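Side-chain contact in imidazoleglycerol-phosphate dehydratase (Staphylococcus aureus subsp. aureus, PDB 2AE8), which catalyses the dehydration of imidazoleglycerol phosphate to imidazoleacetol phosphate, the sixth step of histidine biosynthesis, using manganese ions: residues I56-G61 with H65-F70. Numbering follows the deposited sequence.
Sequences INTGVG and HMLTLF
G61 O accepts a hydrogen bond from H65 N (3.2 Å, N-H...O angle 156°), a first-turn bond of helix 61-74. Strand 55-57 lies beside the helix that follows it, with the CA atoms of I56 and T68 7.1 Å apart. I56 makes the main side-chain contact. Its CG1 lies anti to the carbonyl carbon (chi1 -64°), which carries I56 CD1 onto the helix backbone, 3.7 Å from L67 O. I56 CD1 also lies 3.8 Å from T68 OG1, a van der Waals contact. I56 CG2 is the second branch and reaches L67 CB at 4.2 Å, so both branches meet this one carbon, and the two side chains cross at about a right angle. L67 also meets the turn that follows the strand: L67 CD1 touches T58 CG2 at 3.9 Å. I97 of helix 90-111 packs against both L67 and T58.

The polar branch of T58 works separately from its methyl. T58 OG1 accepts from V60 N (2.9 Å), forming an ST turn just ahead of the helix, with V60 at the N-cap position. T58 OG1 is also hydrogen-bonded to N64 OD1. T68 OG1 pairs with N64 O, one turn back in the helix.

H65 takes part mainly through its backbone. Its ring leads away to the magnesium site shared with H187 and E191, and meets the ring of H92 of a second subunit. The arrangement is the strand-to-helix corner of a beta-alpha-beta unit, strand 55-57, helix 61-74 and strand 77-82, with a metal ligand on the helix's first turns.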
ATOM      1  N   ILE B  56     -21.999  50.296  16.368  1.00 40.19           N
ATOM      2  CA  ILE B  56     -22.122  49.228  15.377  1.00 38.86           C
ATOM      3  C   ILE B  56     -23.444  48.474  15.494  1.00 38.61           C
ATOM      4  O   ILE B  56     -23.691  47.759  16.462  1.00 38.70           O
ATOM      5  CB  ILE B  56     -20.892  48.293  15.427  1.00 39.10           C
ATOM      6  CG1 ILE B  56     -19.633  49.087  15.038  1.00 37.62           C
ATOM      7  CG2 ILE B  56     -21.099  47.086  14.493  1.00 37.50           C
ATOM      8  CD1 ILE B  56     -18.361  48.606  15.642  1.00 37.46           C
ATOM      9  N   ASN B  57     -24.299  48.668  14.501  1.00 38.47           N
ATOM     10  CA  ASN B  57     -25.613  48.055  14.469  1.00 38.57           C
ATOM     11  C   ASN B  57     -25.858  47.368  13.134  1.00 38.14           C
ATOM     12  O   ASN B  57     -26.579  47.902  12.270  1.00 38.11           O
ATOM     13  CB  ASN B  57     -26.701  49.106  14.736  1.00 39.52           C
ATOM     14  CG  ASN B  57     -28.095  48.499  14.804  1.00 42.11           C
ATOM     15  OD1 ASN B  57     -28.269  47.359  15.246  1.00 44.68           O
ATOM     16  ND2 ASN B  57     -29.093  49.252  14.356  1.00 44.04           N
ATOM     17  N   THR B  58     -25.254  46.183  12.967  1.00 37.23           N
ATOM     18  CA  THR B  58     -25.336  45.434  11.698  1.00 36.27           C
ATOM     19  C   THR B  58     -26.601  44.598  11.584  1.00 36.42           C
ATOM     20  O   THR B  58     -26.987  44.190  10.484  1.00 36.59           O
ATOM     21  CB  THR B  58     -24.154  44.448  11.529  1.00 36.24           C
ATOM     22  OG1 THR B  58     -24.274  43.392  12.499  1.00 34.54           O
ATOM     23  CG2 THR B  58     -22.810  45.155  11.708  1.00 34.57           C
ATOM     24  N   GLY B  59     -27.221  44.316  12.720  1.00 36.67           N
ATOM     25  CA  GLY B  59     -28.333  43.372  12.781  1.00 37.25           C
ATOM     26  C   GLY B  59     -27.876  41.920  12.875  1.00 37.49           C
ATOM     27  O   GLY B  59     -28.695  41.005  12.757  1.00 38.02           O
ATOM     28  N   VAL B  60     -26.570  41.707  13.078  1.00 36.80           N
ATOM     29  CA  VAL B  60     -26.001  40.366  13.226  1.00 36.01           C
ATOM     30  C   VAL B  60     -25.112  40.418  14.454  1.00 35.59           C
ATOM     31  O   VAL B  60     -24.057  41.067  14.444  1.00 35.44           O
ATOM     32  CB  VAL B  60     -25.153  39.950  11.998  1.00 35.98           C
ATOM     33  CG1 VAL B  60     -24.587  38.542  12.177  1.00 36.17           C
ATOM     34  CG2 VAL B  60     -25.957  40.042  10.705  1.00 36.91           C
ATOM     35  N   GLY B  61     -25.551  39.757  15.520  1.00 35.15           N
ATOM     36  CA  GLY B  61     -24.886  39.846  16.821  1.00 34.54           C
ATOM     37  C   GLY B  61     -23.403  39.522  16.782  1.00 34.40           C
ATOM     38  O   GLY B  61     -22.577  40.270  17.309  1.00 33.59           O
ATOM     39  N   HIS B  65     -19.858  42.016  17.424  0.80 33.10           N
ATOM     40  CA  HIS B  65     -18.728  41.807  18.317  0.80 33.02           C
ATOM     41  C   HIS B  65     -17.401  41.875  17.561  0.80 32.56           C
ATOM     42  O   HIS B  65     -16.438  42.513  18.031  0.80 31.90           O
ATOM     43  CB  HIS B  65     -18.849  40.480  19.081  0.80 33.83           C
ATOM     44  CG  HIS B  65     -17.719  40.230  20.042  0.80 36.50           C
ATOM     45  ND1 HIS B  65     -17.273  41.183  20.933  0.80 40.64           N
ATOM     46  CD2 HIS B  65     -16.960  39.129  20.263  0.80 39.41           C
ATOM     47  CE1 HIS B  65     -16.271  40.689  21.643  0.80 40.87           C
ATOM     48  NE2 HIS B  65     -16.060  39.444  21.256  0.80 39.52           N
HETATM   49  N   MSE B  66     -17.352  41.225  16.398  1.00 31.90           N
HETATM   50  CA  MSE B  66     -16.117  41.193  15.586  1.00 31.89           C
HETATM   51  C   MSE B  66     -15.694  42.592  15.079  1.00 31.35           C
HETATM   52  O   MSE B  66     -14.508  42.956  15.115  1.00 30.39           O
HETATM   53  CB  MSE B  66     -16.274  40.210  14.417  1.00 32.34           C
HETATM   54  CG  MSE B  66     -16.351  38.721  14.846  1.00 34.07           C
HETATM   55 SE   MSE B  66     -14.857  38.084  15.991  1.00 44.41          SE
HETATM   56  CE  MSE B  66     -15.722  38.127  17.725  1.00 38.06           C
ATOM     57  N   LEU B  67     -16.665  43.361  14.590  1.00 31.25           N
ATOM     58  CA  LEU B  67     -16.385  44.732  14.127  1.00 31.41           C
ATOM     59  C   LEU B  67     -16.046  45.649  15.295  1.00 31.68           C
ATOM     60  O   LEU B  67     -15.279  46.586  15.141  1.00 32.75           O
ATOM     61  CB  LEU B  67     -17.542  45.284  13.287  1.00 30.93           C
ATOM     62  CG  LEU B  67     -17.822  44.469  12.019  1.00 30.77           C
ATOM     63  CD1 LEU B  67     -18.993  45.032  11.202  1.00 29.91           C
ATOM     64  CD2 LEU B  67     -16.557  44.391  11.176  1.00 29.91           C
ATOM     65  N   THR B  68     -16.592  45.370  16.474  1.00 32.38           N
ATOM     66  CA  THR B  68     -16.169  46.108  17.666  1.00 32.78           C
ATOM     67  C   THR B  68     -14.691  45.826  17.935  1.00 33.00           C
ATOM     68  O   THR B  68     -13.925  46.739  18.257  1.00 32.43           O
ATOM     69  CB  THR B  68     -17.068  45.777  18.892  1.00 33.19           C
ATOM     70  OG1 THR B  68     -18.401  46.227  18.615  1.00 33.69           O
ATOM     71  CG2 THR B  68     -16.551  46.444  20.175  1.00 33.82           C
ATOM     72  N   LEU B  69     -14.281  44.568  17.759  1.00 32.56           N
ATOM     73  CA  LEU B  69     -12.871  44.193  17.889  1.00 32.37           C
ATOM     74  C   LEU B  69     -11.989  44.885  16.847  1.00 31.75           C
ATOM     75  O   LEU B  69     -10.896  45.389  17.159  1.00 32.16           O
ATOM     76  CB  LEU B  69     -12.722  42.660  17.786  1.00 32.47           C
ATOM     77  CG  LEU B  69     -13.032  41.893  19.070  1.00 34.62           C
ATOM     78  CD1 LEU B  69     -13.326  40.440  18.742  1.00 36.82           C
ATOM     79  CD2 LEU B  69     -11.866  41.994  20.093  1.00 37.38           C
ATOM     80  N   PHE B  70     -12.471  44.906  15.610  1.00 31.33           N
ATOM     81  CA  PHE B  70     -11.799  45.600  14.518  1.00 32.07           C
ATOM     82  C   PHE B  70     -11.529  47.064  14.901  1.00 32.75           C
ATOM     83  O   PHE B  70     -10.405  47.564  14.767  1.00 32.09           O
ATOM     84  CB  PHE B  70     -12.646  45.512  13.246  1.00 31.80           C
ATOM     85  CG  PHE B  70     -12.168  46.398  12.123  1.00 33.00           C
ATOM     86  CD1 PHE B  70     -11.199  45.949  11.223  1.00 32.30           C
ATOM     87  CD2 PHE B  70     -12.697  47.683  11.956  1.00 33.68           C
ATOM     88  CE1 PHE B  70     -10.749  46.768  10.175  1.00 32.67           C
ATOM     89  CE2 PHE B  70     -12.255  48.515  10.925  1.00 33.06           C
ATOM     90  CZ  PHE B  70     -11.273  48.062  10.032  1.00 34.34           C
TER